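PDB 4H3T: CRISPR-associated protein, Cse1 family from Acidimicrobium ferrooxidans, which probably serves as the large subunit of the type I-E CRISPR Cascade complex, where Cse1 proteins take part in recognising foreign target DNA. Local coordinates for residues Ala320-Val326 with Asp378-Leu384; Val326-Leu330 with Pro466-Phe470; Ala179-Lys184 with Pro244-Met248; Phe112-Glu118 with Gln261-Leu267. The protein carries 1 engineered substitution. All coordinates share one frame. Numbering follows the deposited sequence.

Interaction 1 of 4, residues Ala320-Val326 with Asp378-Leu384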
# COMPACT_ATOMS: atom_id res chain seq x y z
N ALA A 320 6.43 3.73 1.03
CA ALA A 320 5.75 4.66 1.90
C ALA A 320 6.33 4.40 3.27
O ALA A 320 6.46 3.24 3.70
CB ALA A 320 4.26 4.40 1.88
N ARG A 321 6.82 5.46 3.90
CA ARG A 321 7.49 5.33 5.18
C ARG A 321 6.42 5.15 6.29
O ARG A 321 5.54 6.00 6.41
CB ARG A 321 8.37 6.59 5.42
CG ARG A 321 9.11 6.65 6.73
CD ARG A 321 9.96 7.94 6.79
NE ARG A 321 11.40 7.69 6.67
CZ ARG A 321 12.33 8.60 6.32
NH1 ARG A 321 11.97 9.85 6.03
NH2 ARG A 321 13.61 8.25 6.24
N PRO A 322 6.44 4.07 7.13
CA PRO A 322 5.44 3.98 8.23
C PRO A 322 5.70 5.04 9.29
O PRO A 322 6.78 5.64 9.39
CB PRO A 322 5.59 2.55 8.78
CG PRO A 322 6.56 1.83 7.82
CD PRO A 322 7.37 2.91 7.14
N GLY A 323 4.67 5.33 10.06
CA GLY A 323 4.79 6.26 11.15
C GLY A 323 4.70 7.73 10.76
O GLY A 323 4.99 8.55 11.62
N GLN A 324 4.40 8.07 9.48
CA GLN A 324 4.15 9.47 9.03
C GLN A 324 2.94 9.52 8.13
O GLN A 324 2.60 8.52 7.49
CB GLN A 324 5.32 10.04 8.32
CG GLN A 324 5.60 9.44 6.95
CD GLN A 324 6.77 10.05 6.26
OE1 GLN A 324 6.95 9.92 5.02
NE2 GLN A 324 7.70 10.54 7.05
N GLN A 325 2.34 10.69 8.01
CA GLN A 325 1.15 10.93 7.14
C GLN A 325 1.66 10.76 5.69
O GLN A 325 2.78 11.17 5.41
CB GLN A 325 0.58 12.31 7.36
CG GLN A 325 0.02 12.53 8.78
CD GLN A 325 1.01 13.04 9.83
OE1 GLN A 325 2.22 13.08 9.62
NE2 GLN A 325 0.52 13.21 11.04
N VAL A 326 0.91 10.16 4.82
CA VAL A 326 1.41 9.75 3.51
C VAL A 326 1.89 10.93 2.66
O VAL A 326 2.89 10.80 1.98
CB VAL A 326 0.41 8.86 2.69
CG1 VAL A 326 -0.85 9.58 2.36
CG2 VAL A 326 1.06 8.36 1.41
N ASP A 378 5.72 -3.13 11.41
CA ASP A 378 5.05 -1.89 11.05
C ASP A 378 4.34 -2.05 9.77
O ASP A 378 4.78 -2.79 8.90
CB ASP A 378 6.04 -0.73 10.94
CG ASP A 378 5.54 0.50 11.68
OD1 ASP A 378 4.37 0.93 11.41
OD2 ASP A 378 6.28 1.00 12.58
N LEU A 379 3.23 -1.38 9.65
CA LEU A 379 2.46 -1.42 8.42
C LEU A 379 2.06 0.00 8.08
O LEU A 379 1.53 0.68 8.96
CB LEU A 379 1.24 -2.32 8.66
CG LEU A 379 0.35 -2.67 7.46
CD1 LEU A 379 1.10 -3.56 6.48
CD2 LEU A 379 -0.87 -3.41 7.96
N ALA A 380 2.45 0.50 6.91
CA ALA A 380 2.00 1.81 6.40
C ALA A 380 0.77 1.54 5.52
O ALA A 380 0.75 0.60 4.70
CB ALA A 380 3.11 2.49 5.59
N TYR A 381 -0.28 2.30 5.72
CA TYR A 381 -1.55 2.11 5.02
C TYR A 381 -2.21 3.49 4.92
O TYR A 381 -2.27 4.17 5.92
CB TYR A 381 -2.39 1.10 5.77
CG TYR A 381 -3.86 1.27 5.52
CD1 TYR A 381 -4.38 1.12 4.24
CD2 TYR A 381 -4.73 1.62 6.55
CE1 TYR A 381 -5.72 1.40 3.97
CE2 TYR A 381 -6.09 1.85 6.30
CZ TYR A 381 -6.57 1.76 4.99
OH TYR A 381 -7.89 2.00 4.67
N ASP A 382 -2.56 3.97 3.72
CA ASP A 382 -3.12 5.33 3.60
C ASP A 382 -3.73 5.53 2.27
O ASP A 382 -3.53 4.72 1.37
CB ASP A 382 -2.00 6.38 3.83
CG ASP A 382 -2.40 7.71 4.51
OD1 ASP A 382 -3.62 8.10 4.41
OD2 ASP A 382 -1.51 8.34 5.17
N ARG A 383 -4.50 6.60 2.18
CA ARG A 383 -5.20 7.07 1.03
C ARG A 383 -4.92 8.56 0.86
O ARG A 383 -4.92 9.30 1.85
CB ARG A 383 -6.70 6.80 1.22
CG ARG A 383 -6.95 5.41 1.79
CD ARG A 383 -8.41 4.98 1.74
NE ARG A 383 -8.69 4.26 0.51
CZ ARG A 383 -8.78 2.95 0.36
NH1 ARG A 383 -9.05 2.43 -0.82
NH2 ARG A 383 -8.63 2.13 1.42
N LEU A 384 -4.57 8.97 -0.37
CA LEU A 384 -4.30 10.35 -0.65
C LEU A 384 -5.08 10.78 -1.88
O LEU A 384 -4.82 10.28 -2.97
CB LEU A 384 -2.79 10.55 -0.84
CG LEU A 384 -2.34 12.02 -1.00
CD1 LEU A 384 -2.66 12.90 0.26
CD2 LEU A 384 -0.89 12.10 -1.37
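Pro322 lies over the methyl group of Ala380, with Pro322 CB 4.0 Å from Ala380 CB and Pro322 CA 3.8 Å from Ala380 CB. It belongs to a type II beta turn, Arg321 to Gln324, that packs on strand 375-387, an outer strand of the three-stranded antiparallel sheet formed by 202-206, 359-370 and 375-387. Gly323 takes the third position of the turn with a positive phi of 81°.

The CA-to-CB bonds of Asp378, Ala380, Asp382 and Leu384 all point toward the loop, so the loop rests on one face of the strand. The strand pairs through its backbone with the neighbouring strand 359-370. Ala320 extends the apolar patch: its CB is 4.3 Å from Ala380 CB, and it also touches Val364. At one end, Pro322 CB meets Asp378 OD1 at 3.3 Å.

Asp382 makes the polar link. Its OD2 accepts a hydrogen bond from Val326 N at 3.0 Å, which holds the first residue of the 3-10 segment 326-328 to the strand. Its OD1 accepts from Arg383 N at 2.8 Å and forms a salt bridge with Arg468 of helix 445-473. The contact thus joins the sheet to the loop that leads into helix 330-334. Beyond the carboxylate, Val326 CG1 packs against Leu384 CB at 3.9 Å.

Interaction 2 of 4, residues Val326-Leu330 with Pro466-Phe470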
# COMPACT_ATOMS: atom_id res chain seq x y z
N VAL A 326 0.91 10.16 4.82
CA VAL A 326 1.41 9.75 3.51
C VAL A 326 1.89 10.93 2.66
O VAL A 326 2.89 10.80 1.98
CB VAL A 326 0.41 8.86 2.69
CG1 VAL A 326 -0.85 9.58 2.36
CG2 VAL A 326 1.06 8.36 1.41
N TRP A 327 1.27 12.09 2.76
CA TRP A 327 1.77 13.26 1.98
C TRP A 327 3.17 13.74 2.35
O TRP A 327 3.85 14.37 1.53
CB TRP A 327 0.77 14.42 2.06
CG TRP A 327 0.38 14.84 3.45
CD1 TRP A 327 -0.66 14.35 4.19
CD2 TRP A 327 1.10 15.74 4.30
NE1 TRP A 327 -0.65 14.92 5.43
CE2 TRP A 327 0.41 15.79 5.53
CE3 TRP A 327 2.15 16.66 4.08
CZ2 TRP A 327 0.81 16.64 6.58
CZ3 TRP A 327 2.53 17.51 5.11
CH2 TRP A 327 1.82 17.53 6.32
N ARG A 328 3.68 13.38 3.56
CA ARG A 328 5.04 13.72 3.92
C ARG A 328 6.05 12.96 2.99
O ARG A 328 7.16 13.42 2.85
CB ARG A 328 5.29 13.45 5.41
CG ARG A 328 4.63 14.48 6.28
CD ARG A 328 4.54 14.04 7.72
NE ARG A 328 5.82 13.87 8.38
CZ ARG A 328 5.96 13.49 9.64
NH1 ARG A 328 4.90 13.19 10.38
NH2 ARG A 328 7.17 13.38 10.15
N GLY A 329 5.65 11.84 2.41
CA GLY A 329 6.46 11.08 1.48
C GLY A 329 5.96 11.27 0.04
O GLY A 329 6.11 10.37 -0.77
N LEU A 330 5.32 12.42 -0.29
CA LEU A 330 4.79 12.62 -1.65
C LEU A 330 5.90 12.46 -2.73
O LEU A 330 5.67 11.88 -3.79
CB LEU A 330 4.17 14.02 -1.76
CG LEU A 330 3.57 14.38 -3.15
CD1 LEU A 330 2.56 13.41 -3.58
CD2 LEU A 330 2.97 15.77 -3.11
N PRO A 466 -5.49 20.32 6.46
CA PRO A 466 -5.20 21.45 5.56
C PRO A 466 -4.35 21.07 4.34
O PRO A 466 -4.65 21.54 3.25
CB PRO A 466 -4.43 22.39 6.48
CG PRO A 466 -4.93 22.13 7.80
CD PRO A 466 -5.13 20.68 7.85
N TYR A 467 -3.31 20.20 4.48
CA TYR A 467 -2.51 19.80 3.32
C TYR A 467 -3.37 19.03 2.29
O TYR A 467 -3.30 19.27 1.10
CB TYR A 467 -1.30 18.92 3.72
CG TYR A 467 -0.44 18.66 2.52
CD1 TYR A 467 0.46 19.63 2.07
CD2 TYR A 467 -0.69 17.57 1.68
CE1 TYR A 467 1.14 19.48 0.87
CE2 TYR A 467 -0.02 17.43 0.48
CZ TYR A 467 0.94 18.34 0.11
OH TYR A 467 1.54 18.22 -1.12
N ARG A 468 -4.18 18.13 2.75
CA ARG A 468 -5.03 17.32 1.86
C ARG A 468 -6.01 18.20 1.04
O ARG A 468 -6.23 17.94 -0.17
CB ARG A 468 -5.78 16.28 2.67
CG ARG A 468 -4.85 15.17 3.26
CD ARG A 468 -5.62 14.32 4.25
NE ARG A 468 -4.76 13.29 4.81
CZ ARG A 468 -4.47 12.12 4.25
NH1 ARG A 468 -5.03 11.76 3.11
NH2 ARG A 468 -3.61 11.30 4.84
N HIS A 469 -6.60 19.21 1.68
CA HIS A 469 -7.48 20.23 1.07
C HIS A 469 -6.69 21.05 0.05
O HIS A 469 -7.18 21.33 -1.02
CB HIS A 469 -8.10 21.17 2.12
CG HIS A 469 -9.12 22.13 1.58
ND1 HIS A 469 -8.95 23.53 1.67
CD2 HIS A 469 -10.33 21.88 1.01
CE1 HIS A 469 -10.03 24.06 1.11
NE2 HIS A 469 -10.90 23.12 0.70
N PHE A 470 -5.48 21.47 0.41
CA PHE A 470 -4.62 22.22 -0.49
C PHE A 470 -4.27 21.38 -1.74
O PHE A 470 -4.41 21.85 -2.86
CB PHE A 470 -3.31 22.65 0.28
CG PHE A 470 -2.07 22.83 -0.56
CD1 PHE A 470 -1.80 24.04 -1.18
CD2 PHE A 470 -1.19 21.77 -0.76
CE1 PHE A 470 -0.69 24.17 -2.03
CE2 PHE A 470 -0.11 21.89 -1.61
CZ PHE A 470 0.16 23.09 -2.23
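The segment 466-470 lies on the long helix 445-473, part of the C-terminal helical bundle of the Cse1 fold. Its contact with the 3-10 segment 326-328 and the start of helix 330-334 is largely buried and is built on aromatic stacking. Tyr467 comes first along the helix and makes the central contact, an offset stack with Trp327. The Tyr467 ring and the six-membered ring of Trp327 have centroids 4.6 Å apart and planes at 13°. Tyr467 CB also sits over the indole in a CH-pi contact, 3.9 Å from the centroid of the six-membered ring. At the far end, Tyr467 OH is 3.5 Å from Leu330 CD2 and hydrogen-bonds to Ala402 O on helix 397-415.

Arg468 starts sideways, and its end then comes closer. Asp464 links Trp327 and Arg468: its OD1 accepts from Trp327 NE1 and forms a salt bridge with Arg468 NE. The other two guanidinium nitrogens reach Asp382 and Arg383 O on strand 375-387. Arg468 NE lies at the edge of the indole, 4.3 Å from Trp327 CD1, while Arg468 NH2 is 4.1 Å from Val326 CG1.

Interaction 3 of 4, residues Ala179-Lys184 with Pro244-Met248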
# COMPACT_ATOMS: atom_id res chain seq x y z
N ALA A 179 6.72 -29.32 4.26
CA ALA A 179 5.71 -30.13 3.61
C ALA A 179 6.32 -31.45 3.15
O ALA A 179 7.43 -31.48 2.59
CB ALA A 179 5.12 -29.39 2.41
N LYS A 180 5.55 -32.52 3.31
CA LYS A 180 5.96 -33.82 2.79
C LYS A 180 6.04 -33.74 1.27
O LYS A 180 5.17 -33.12 0.64
CB LYS A 180 4.94 -34.88 3.21
CG LYS A 180 5.31 -36.30 2.82
CD LYS A 180 4.19 -37.26 3.26
CE LYS A 180 4.64 -38.71 3.30
NZ LYS A 180 3.61 -39.59 3.93
N GLY A 181 7.10 -34.29 0.70
CA GLY A 181 7.32 -34.25 -0.74
C GLY A 181 8.12 -33.04 -1.21
O GLY A 181 8.39 -32.92 -2.41
N ASN A 182 8.51 -32.14 -0.30
CA ASN A 182 9.35 -31.02 -0.68
C ASN A 182 10.79 -31.44 -0.32
O ASN A 182 11.12 -31.47 0.87
CB ASN A 182 8.94 -29.77 0.02
CG ASN A 182 9.87 -28.61 -0.21
OD1 ASN A 182 10.79 -28.66 -1.03
ND2 ASN A 182 9.73 -27.57 0.57
N PRO A 183 11.65 -31.72 -1.30
CA PRO A 183 13.01 -32.18 -0.97
C PRO A 183 13.94 -31.09 -0.45
O PRO A 183 15.02 -31.41 -0.03
CB PRO A 183 13.49 -32.79 -2.29
CG PRO A 183 12.84 -31.96 -3.31
CD PRO A 183 11.44 -31.74 -2.77
N LYS A 184 13.49 -29.83 -0.36
CA LYS A 184 14.28 -28.76 0.25
C LYS A 184 14.16 -28.74 1.77
O LYS A 184 14.88 -27.98 2.43
CB LYS A 184 13.81 -27.40 -0.26
CG LYS A 184 14.17 -27.19 -1.71
CD LYS A 184 13.51 -25.94 -2.27
CE LYS A 184 13.85 -25.79 -3.74
NZ LYS A 184 13.24 -24.58 -4.31
N PRO A 244 3.74 -29.88 -3.29
CA PRO A 244 4.61 -29.38 -2.19
C PRO A 244 5.94 -28.75 -2.62
O PRO A 244 6.54 -28.05 -1.82
CB PRO A 244 4.85 -30.62 -1.35
CG PRO A 244 4.66 -31.77 -2.28
CD PRO A 244 3.65 -31.35 -3.29
N THR A 245 6.39 -28.96 -3.87
CA THR A 245 7.65 -28.42 -4.37
C THR A 245 7.43 -26.95 -4.73
O THR A 245 6.30 -26.54 -5.03
CB THR A 245 8.15 -29.25 -5.52
OG1 THR A 245 7.18 -29.16 -6.55
CG2 THR A 245 8.36 -30.71 -5.13
N ARG A 246 8.52 -26.18 -4.71
CA ARG A 246 8.46 -24.74 -5.03
C ARG A 246 9.71 -24.31 -5.77
O ARG A 246 10.73 -25.01 -5.77
CB ARG A 246 8.29 -23.93 -3.74
CG ARG A 246 9.55 -23.86 -2.86
CD ARG A 246 9.23 -23.59 -1.42
NE ARG A 246 10.40 -23.20 -0.63
CZ ARG A 246 10.92 -21.99 -0.50
NH1 ARG A 246 11.98 -21.80 0.27
NH2 ARG A 246 10.36 -20.94 -1.11
N VAL A 247 9.64 -23.18 -6.41
CA VAL A 247 10.72 -22.65 -7.25
C VAL A 247 10.82 -21.16 -7.08
O VAL A 247 9.87 -20.52 -6.59
CB VAL A 247 10.51 -22.97 -8.80
CG1 VAL A 247 10.48 -24.47 -9.10
CG2 VAL A 247 9.27 -22.30 -9.35
N MSE A 248 11.92 -20.61 -7.58
CA MSE A 248 12.05 -19.18 -7.86
C MSE A 248 11.80 -19.08 -9.37
O MSE A 248 12.43 -19.81 -10.11
CB MSE A 248 13.39 -18.55 -7.50
CG MSE A 248 13.41 -17.06 -7.99
SE MSE A 248 14.98 -16.11 -7.59
CE MSE A 248 14.58 -15.78 -5.71
O HOH W 1 10.84 -27.70 -3.55
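Two loops meet here at the surface, and the first carries a type II beta turn, Ala179 to Asn182, followed by an Asx turn at Asn182. Pro244 fits against the type II turn, with Pro244 CB 3.2 Å from Lys180 O and 4.0 Å from Ala179 CB. Gly181 has phi 90°. A CB there would clash with Pro244 CG and press on the preceding carbonyl, so glycine suits both the turn and the contact.

Asn182 is in the t rotamer. Its OD1 accepts Lys184 N at 3.0 Å, which makes the Asx turn, and takes a hydrogen bond from water 1 at 2.7 Å. The same water accepts from Arg246 N at 3.0 Å. Asn182 ND2 goes to Asp190.

Arg246 has chi1 p, is extended through chi2 and chi3, and turns at chi4 (85°). Its guanidinium forms salt bridges with Asp190 and with Glu288 of strand 275-289, so the loops are tied to the mixed sheet. Thr245, also p, lays its CG2 3.5 Å from Gly181 O and 4.0 Å from Pro183 CD. Lys184 leaves with chi1 m and is fully extended thereafter. This side chain reaches across to the other loop, and Lys184 NZ donates to Arg246 O at 2.9 Å.

Interaction 4 of 4, residues Phe112-Glu118 with Gln261-Leu267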
# COMPACT_ATOMS: atom_id res chain seq x y z
N PHE A 112 -6.49 -21.92 -4.62
CA PHE A 112 -5.28 -21.39 -4.00
C PHE A 112 -4.69 -22.36 -2.97
O PHE A 112 -3.92 -21.96 -2.05
CB PHE A 112 -5.56 -19.99 -3.40
CG PHE A 112 -5.38 -18.81 -4.33
CD1 PHE A 112 -5.59 -18.94 -5.70
CD2 PHE A 112 -4.94 -17.59 -3.85
CE1 PHE A 112 -5.34 -17.86 -6.56
CE2 PHE A 112 -4.74 -16.51 -4.70
CZ PHE A 112 -5.03 -16.63 -6.04
N GLN A 113 -4.99 -23.69 -3.16
CA GLN A 113 -4.54 -24.71 -2.23
C GLN A 113 -3.92 -25.87 -2.96
O GLN A 113 -4.04 -26.00 -4.18
CB GLN A 113 -5.72 -25.19 -1.37
CG GLN A 113 -6.26 -24.14 -0.41
CD GLN A 113 -7.62 -24.53 0.03
OE1 GLN A 113 -7.78 -25.45 0.84
NE2 GLN A 113 -8.62 -24.05 -0.67
N VAL A 114 -3.32 -26.76 -2.16
CA VAL A 114 -2.74 -28.06 -2.59
C VAL A 114 -3.59 -29.13 -1.95
O VAL A 114 -3.58 -29.28 -0.72
CB VAL A 114 -1.26 -28.18 -2.19
CG1 VAL A 114 -0.72 -29.55 -2.63
CG2 VAL A 114 -0.45 -27.03 -2.78
N ALA A 115 -4.32 -29.89 -2.76
CA ALA A 115 -5.29 -30.86 -2.26
C ALA A 115 -4.72 -31.93 -1.32
O ALA A 115 -5.43 -32.40 -0.40
CB ALA A 115 -5.93 -31.58 -3.43
N ASP A 116 -3.54 -32.44 -1.63
CA ASP A 116 -3.00 -33.56 -0.83
C ASP A 116 -1.90 -33.08 0.10
O ASP A 116 -1.07 -33.88 0.47
CB ASP A 116 -2.44 -34.63 -1.81
CG ASP A 116 -3.51 -35.21 -2.73
OD1 ASP A 116 -4.54 -35.71 -2.20
OD2 ASP A 116 -3.33 -35.12 -3.97
N LEU A 117 -1.79 -31.80 0.36
CA LEU A 117 -0.71 -31.29 1.21
C LEU A 117 -0.69 -31.95 2.59
O LEU A 117 -1.72 -32.03 3.25
CB LEU A 117 -0.82 -29.80 1.42
CG LEU A 117 0.49 -29.04 1.81
CD1 LEU A 117 1.53 -29.11 0.70
CD2 LEU A 117 0.18 -27.59 2.09
N GLU A 118 0.46 -32.40 3.03
CA GLU A 118 0.64 -33.02 4.32
C GLU A 118 1.91 -32.50 5.01
O GLU A 118 2.87 -32.20 4.34
CB GLU A 118 0.76 -34.56 4.20
CG GLU A 118 -0.53 -35.22 3.75
CD GLU A 118 -0.42 -36.72 3.59
OE1 GLU A 118 0.69 -37.21 3.27
OE2 GLU A 118 -1.44 -37.42 3.78
N GLN A 261 1.22 -17.97 -6.29
CA GLN A 261 1.22 -18.96 -5.22
C GLN A 261 2.54 -18.87 -4.49
O GLN A 261 3.40 -19.77 -4.57
CB GLN A 261 0.92 -20.36 -5.79
CG GLN A 261 -0.37 -20.41 -6.59
CD GLN A 261 -1.58 -20.16 -5.74
OE1 GLN A 261 -2.05 -21.04 -5.03
NE2 GLN A 261 -2.07 -18.96 -5.76
N GLY A 262 2.61 -17.87 -3.61
CA GLY A 262 3.78 -17.63 -2.77
C GLY A 262 3.89 -18.57 -1.59
O GLY A 262 4.94 -18.64 -0.95
N ARG A 263 2.80 -19.28 -1.28
CA ARG A 263 2.75 -20.28 -0.23
C ARG A 263 2.13 -21.59 -0.80
O ARG A 263 1.80 -21.67 -1.99
CB ARG A 263 1.93 -19.74 0.99
CG ARG A 263 2.57 -18.49 1.67
CD ARG A 263 3.76 -18.89 2.42
NE ARG A 263 4.46 -17.79 3.12
CZ ARG A 263 5.44 -17.04 2.62
NH1 ARG A 263 5.82 -17.17 1.36
NH2 ARG A 263 6.04 -16.14 3.38
N ARG A 264 2.19 -22.62 0.01
CA ARG A 264 1.54 -23.90 -0.18
C ARG A 264 0.63 -24.07 1.04
O ARG A 264 1.10 -24.20 2.19
CB ARG A 264 2.52 -25.05 -0.35
CG ARG A 264 3.35 -24.95 -1.62
CD ARG A 264 2.53 -24.95 -2.92
NE ARG A 264 3.43 -24.94 -4.07
CZ ARG A 264 3.88 -23.88 -4.70
NH1 ARG A 264 3.40 -22.68 -4.42
NH2 ARG A 264 4.73 -24.02 -5.71
N ILE A 265 -0.66 -24.02 0.78
CA ILE A 265 -1.66 -24.00 1.86
C ILE A 265 -2.74 -25.02 1.63
O ILE A 265 -3.17 -25.25 0.51
CB ILE A 265 -2.27 -22.56 1.97
CG1 ILE A 265 -1.15 -21.48 2.21
CG2 ILE A 265 -3.33 -22.51 3.05
CD1 ILE A 265 -1.65 -20.07 2.29
N ARG A 266 -3.22 -25.58 2.71
CA ARG A 266 -4.37 -26.47 2.68
C ARG A 266 -5.27 -26.14 3.84
O ARG A 266 -4.79 -26.12 5.00
CB ARG A 266 -3.94 -27.95 2.73
CG ARG A 266 -5.12 -28.93 2.73
CD ARG A 266 -4.62 -30.34 2.59
NE ARG A 266 -5.73 -31.28 2.69
CZ ARG A 266 -5.61 -32.60 2.78
NH1 ARG A 266 -4.41 -33.17 2.82
NH2 ARG A 266 -6.70 -33.37 2.85
N LEU A 267 -6.56 -25.86 3.53
CA LEU A 267 -7.62 -25.65 4.57
C LEU A 267 -8.21 -27.00 4.91
O LEU A 267 -8.31 -27.85 4.03
CB LEU A 267 -8.74 -24.74 4.08
CG LEU A 267 -8.36 -23.38 3.55
CD1 LEU A 267 -9.58 -22.66 2.97
CD2 LEU A 267 -7.70 -22.49 4.59
O HOH W 2 -1.48 -23.31 -1.97
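The segment 112-118 runs along the edge of strand 263-272, which belongs to the mixed sheet built around strand 275-289. Arg264 and Arg266 use their backbones to pair with that neighbouring strand. Ile265 and Leu267 offer theirs to the loop. Val114 N donates to Ile265 O at 3.1 Å, and Leu267 N donates to Gln113 OE1 at 3.0 Å. Water 2 bridges the two backbones: it accepts from Ile265 N at 3.0 Å and donates to Phe112 O at 2.8 Å. Phe112 O has a second donor, His168 NE2.

Gln113 NE2 donates to Leu104 O and Phe111 O. Gln261 NE2 bonds to Thr259 O and lies over the Phe112 ring, 3.5 Å from Phe112 CD1. Arg264 NH1 donates to Gln261 O at 2.9 Å and to Arg263 O at 3.1 Å, and its NE and NH2 go to Gly243 O and Asp287.

A type I turn, Val114 to Leu117, then bends the loop across Arg266. Arg266 NH1 donates to Leu117 O at 3.0 Å. Ala115 O sits over the face of this guanidinium, 3.2 Å from Arg266 CZ, without a hydrogen bond.

In the fold
Interaction 4 opens first, at 112-118. Interaction 3 opens at 179-184 and closes at 244-248, before interaction 4 closes at 261-267, so the smaller loop lies within the larger. The two touch: Lys180 N is 2.9 Å from Glu118 O. Both gather loops around the mixed sheet of strand 275-289. Later in the chain, interaction 1 opens at 320-326 and interaction 2 at 326-330, sharing Val326. Interaction 1 closes on strand 375-387 and interaction 2 on helix 445-473, so they cross. Together they join the three-stranded sheet to the C-terminal helices. The centres of interactions 2 and 3 are about 46 Å apart, on opposite sides of the chain's centre.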